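Long-range contact in Aac(6')-ib (Escherichia coli, PDB 2BUE), which probably transfers an acetyl group from acetyl-CoA to the 6'-amino group of aminoglycoside antibiotics such as kanamycin B, thereby conferring resistance: residues A[111-117]-A[148-154]. The protein carries 2 engineered substitutions. Numbering follows the deposited sequence.
Sequences DPGVRGI and EVTKIQT. With CA (calcium ion), chain D.
Arg115 and Ile152 form a parallel bridge between strand 114-121 and strand 151-154, the two strands of a beta-alpha-beta unit of the GNAT fold whose connection runs through helix 131-144. The backbone evidence is an alternating ladder: Arg115 N donates to Lys151 O, Gln153 N to Arg115 O (2.8 Å), and Ile117 N to Gln153 O in a more bent bond. Ahead of the ladder, Thr150 N reaches Gly113 O at 2.9 Å from above the carbonyl plane.

Polar side chains fasten the type I turn from Asp111 to Val114. Asp111 uses both carboxylate oxygens: OD1 accepts from Gly113 N in an Asx turn, while OD2 accepts a hydrogen bond from Thr150 OG1 at 2.7 Å, both donors lying well above the carboxylate plane. With chi1 at 51°, Thr150 places OG1 between its backbone N and carbonyl carbon, facing this carboxylate.

Side-chain contacts lie on both faces of the sheet. On the Arg115 side, CG2 of Val149 lies over a face of the guanidinium and 3.6 Å from Arg115 CG; farther along, the CG2 atoms of Ile117 and Ile152 meet on the face covered by helix 131-144, where Leu139 packs on Ile117 and Val140 on Ile152. On the other side, Val114 CG1 touches Gln153 OE1 at 3.5 Å, and that amide is held by Tyr187 and Tyr96, the latter part of the ribostamycin pocket.

A bend at chi2 (-79°) folds Arg115 back toward the turn, where NH1 donates to Pro112 O along a nearly straight line (179°). NH2 donates to a water that reaches Glu148 OE1 only weakly, while Glu148 OE2 binds a calcium ion at 2.3 Å.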
ATOM      1  N   ASP A 111       8.077 -14.128 -10.311  1.00 12.86           N
ATOM      2  CA  ASP A 111       8.374 -14.597  -8.953  1.00 12.27           C
ATOM      3  C   ASP A 111       7.115 -14.497  -8.074  1.00 12.70           C
ATOM      4  O   ASP A 111       6.664 -13.406  -7.787  1.00 11.78           O
ATOM      5  CB  ASP A 111       9.531 -13.771  -8.372  1.00 12.38           C
ATOM      6  CG  ASP A 111       9.893 -14.158  -6.931  1.00 12.26           C
ATOM      7  OD1 ASP A 111       9.271 -15.085  -6.338  1.00 12.01           O
ATOM      8  OD2 ASP A 111      10.847 -13.554  -6.394  1.00 13.43           O
ATOM      9  N   PRO A 112       6.550 -15.643  -7.640  1.00 12.86           N
ATOM     10  CA  PRO A 112       5.305 -15.563  -6.864  1.00 12.71           C
ATOM     11  C   PRO A 112       5.520 -14.991  -5.445  1.00 11.55           C
ATOM     12  O   PRO A 112       4.532 -14.748  -4.727  1.00 13.01           O
ATOM     13  CB  PRO A 112       4.859 -17.034  -6.776  1.00 13.32           C
ATOM     14  CG  PRO A 112       6.108 -17.796  -6.782  1.00 13.72           C
ATOM     15  CD  PRO A 112       7.027 -17.035  -7.765  1.00 13.53           C
ATOM     16  N   GLY A 113       6.787 -14.798  -5.056  1.00 10.84           N
ATOM     17  CA  GLY A 113       7.161 -14.233  -3.752  1.00 10.63           C
ATOM     18  C   GLY A 113       7.116 -12.709  -3.691  1.00 10.13           C
ATOM     19  O   GLY A 113       7.270 -12.109  -2.614  1.00 10.45           O
ATOM     20  N   VAL A 114       6.935 -12.078  -4.855  1.00  9.96           N
ATOM     21  CA  VAL A 114       6.904 -10.618  -4.911  1.00  9.35           C
ATOM     22  C   VAL A 114       5.544 -10.097  -4.392  1.00  9.57           C
ATOM     23  O   VAL A 114       4.483 -10.580  -4.817  1.00  9.95           O
ATOM     24  CB  VAL A 114       7.203 -10.091  -6.341  1.00 10.00           C
ATOM     25  CG1 VAL A 114       7.093  -8.566  -6.369  1.00 10.39           C
ATOM     26  CG2 VAL A 114       8.604 -10.545  -6.787  1.00  9.80           C
ATOM     27  N   ARG A 115       5.583  -9.146  -3.453  1.00  9.13           N
ATOM     28  CA  ARG A 115       4.368  -8.536  -2.897  1.00  8.39           C
ATOM     29  C   ARG A 115       4.424  -7.042  -3.161  1.00  9.27           C
ATOM     30  O   ARG A 115       5.499  -6.458  -3.042  1.00  9.74           O
ATOM     31  CB  ARG A 115       4.271  -8.721  -1.384  1.00  9.19           C
ATOM     32  CG  ARG A 115       4.277 -10.173  -0.947  1.00  8.13           C
ATOM     33  CD  ARG A 115       2.884 -10.807  -1.146  1.00  9.42           C
ATOM     34  NE  ARG A 115       2.951 -12.241  -0.842  1.00  8.45           N
ATOM     35  CZ  ARG A 115       3.341 -13.166  -1.715  1.00 11.85           C
ATOM     36  NH1 ARG A 115       3.703 -12.829  -2.957  1.00 10.26           N
ATOM     37  NH2 ARG A 115       3.384 -14.439  -1.349  1.00 11.41           N
ATOM     38  N   GLY A 116       3.292  -6.445  -3.531  1.00  8.46           N
ATOM     39  CA  GLY A 116       3.267  -4.991  -3.650  1.00  8.73           C
ATOM     40  C   GLY A 116       2.420  -4.404  -2.540  1.00  8.81           C
ATOM     41  O   GLY A 116       1.624  -5.112  -1.909  1.00  8.40           O
ATOM     42  N   ILE A 117       2.575  -3.111  -2.315  1.00  8.00           N
ATOM     43  CA  ILE A 117       1.794  -2.413  -1.298  1.00  8.11           C
ATOM     44  C   ILE A 117       1.247  -1.084  -1.831  1.00  8.55           C
ATOM     45  O   ILE A 117       1.844  -0.464  -2.742  1.00  8.13           O
ATOM     46  CB  ILE A 117       2.616  -2.164  -0.020  1.00  8.61           C
ATOM     47  CG1 ILE A 117       3.885  -1.339  -0.333  1.00  8.99           C
ATOM     48  CG2 ILE A 117       3.016  -3.518   0.631  1.00  8.96           C
ATOM     49  CD1 ILE A 117       4.628  -0.824   0.942  1.00  9.05           C
ATOM     50  N   GLU A 148       7.939 -16.842   2.571  1.00 10.40           N
ATOM     51  CA  GLU A 148       7.791 -17.030   1.135  1.00 10.97           C
ATOM     52  C   GLU A 148       8.031 -15.729   0.338  1.00 10.52           C
ATOM     53  O   GLU A 148       8.220 -15.762  -0.879  1.00 11.25           O
ATOM     54  CB  GLU A 148       6.402 -17.548   0.842  1.00 12.02           C
ATOM     55  CG  GLU A 148       6.183 -18.953   1.332  1.00 14.09           C
ATOM     56  CD  GLU A 148       4.841 -19.465   0.884  1.00 18.16           C
ATOM     57  OE1 GLU A 148       4.401 -19.099  -0.221  1.00 23.65           O
ATOM     58  OE2 GLU A 148       4.217 -20.201   1.638  1.00 16.05           O
ATOM     59  N   VAL A 149       7.972 -14.608   1.040  1.00 10.10           N
ATOM     60  CA  VAL A 149       8.054 -13.290   0.374  1.00  9.63           C
ATOM     61  C   VAL A 149       9.517 -12.949   0.080  1.00  9.54           C
ATOM     62  O   VAL A 149      10.373 -13.040   0.956  1.00 10.79           O
ATOM     63  CB  VAL A 149       7.399 -12.216   1.258  1.00  8.67           C
ATOM     64  CG1 VAL A 149       7.712 -10.814   0.687  1.00 10.86           C
ATOM     65  CG2 VAL A 149       5.887 -12.471   1.370  1.00  9.11           C
ATOM     66  N   THR A 150       9.796 -12.531  -1.155  1.00  9.43           N
ATOM     67  CA  THR A 150      11.186 -12.337  -1.613  1.00  9.95           C
ATOM     68  C   THR A 150      11.571 -10.866  -1.784  1.00  9.69           C
ATOM     69  O   THR A 150      12.738 -10.479  -1.637  1.00  9.36           O
ATOM     70  CB  THR A 150      11.382 -13.009  -2.974  1.00 10.33           C
ATOM     71  OG1 THR A 150      10.348 -12.574  -3.879  1.00 11.83           O
ATOM     72  CG2 THR A 150      11.328 -14.551  -2.809  1.00 11.23           C
ATOM     73  N   LYS A 151      10.562 -10.057  -2.084  1.00  8.95           N
ATOM     74  CA  LYS A 151      10.802  -8.659  -2.463  1.00  9.21           C
ATOM     75  C   LYS A 151       9.481  -7.920  -2.360  1.00  8.78           C
ATOM     76  O   LYS A 151       8.436  -8.516  -2.643  1.00 10.20           O
ATOM     77  CB  LYS A 151      11.264  -8.625  -3.933  1.00  9.30           C
ATOM     78  CG  LYS A 151      11.566  -7.213  -4.445  1.00 11.58           C
ATOM     79  CD  LYS A 151      12.269  -7.299  -5.801  1.00 12.01           C
ATOM     80  CE  LYS A 151      11.308  -7.668  -6.919  1.00 13.85           C
ATOM     81  NZ  LYS A 151      12.033  -7.941  -8.241  1.00 16.18           N
ATOM     82  N   ILE A 152       9.526  -6.670  -1.899  1.00  8.78           N
ATOM     83  CA  ILE A 152       8.311  -5.858  -1.895  0.50  8.60           C
ATOM     84  C   ILE A 152       8.474  -4.783  -2.946  1.00  8.92           C
ATOM     85  O   ILE A 152       9.574  -4.275  -3.151  1.00  8.90           O
ATOM     86  CB  ILE A 152       8.010  -5.267  -0.515  0.50  8.98           C
ATOM     87  CG1 ILE A 152       8.028  -6.387   0.544  0.50 10.51           C
ATOM     88  CG2 ILE A 152       6.659  -4.542  -0.511  0.50  9.26           C
ATOM     89  CD1 ILE A 152       8.079  -5.876   1.957  0.50 10.74           C
ATOM     90  N   GLN A 153       7.372  -4.496  -3.644  1.00  8.72           N
ATOM     91  CA  GLN A 153       7.368  -3.438  -4.670  1.00  8.70           C
ATOM     92  C   GLN A 153       6.317  -2.404  -4.338  1.00  8.80           C
ATOM     93  O   GLN A 153       5.347  -2.671  -3.588  1.00  8.26           O
ATOM     94  CB  GLN A 153       7.100  -4.005  -6.070  1.00  8.87           C
ATOM     95  CG  GLN A 153       5.658  -4.551  -6.202  1.00  7.95           C
ATOM     96  CD  GLN A 153       5.351  -5.097  -7.588  1.00  9.45           C
ATOM     97  OE1 GLN A 153       6.185  -5.760  -8.224  1.00 10.22           O
ATOM     98  NE2 GLN A 153       4.127  -4.861  -8.042  1.00  9.76           N
ATOM     99  N   THR A 154       6.483  -1.213  -4.902  1.00  8.91           N
ATOM    100  CA  THR A 154       5.386  -0.239  -4.902  1.00 10.29           C
ATOM    101  C   THR A 154       5.516   0.603  -6.181  1.00 10.35           C
ATOM    102  O   THR A 154       6.565   0.566  -6.818  1.00 10.57           O
ATOM    103  CB  THR A 154       5.355   0.624  -3.637  1.00 11.89           C
ATOM    104  OG1 THR A 154       4.094   1.333  -3.558  1.00 15.75           O
ATOM    105  CG2 THR A 154       6.536   1.578  -3.596  1.00 11.81           C
TER
HETATM  106 CA    CA D1202       3.428 -20.411   3.747  1.00 13.25          CA
HETATM  107  O   HOH W   1       3.022 -16.176   0.675  1.00 16.09           O
HETATM  108  O   HOH W   2       2.916 -18.047   3.696  1.00 14.94           O
HETATM  109  O   HOH W   3       2.675 -22.602   3.090  1.00 22.21           O
HETATM  110  O   HOH W   4       5.008 -22.316   3.990  1.00 35.13           O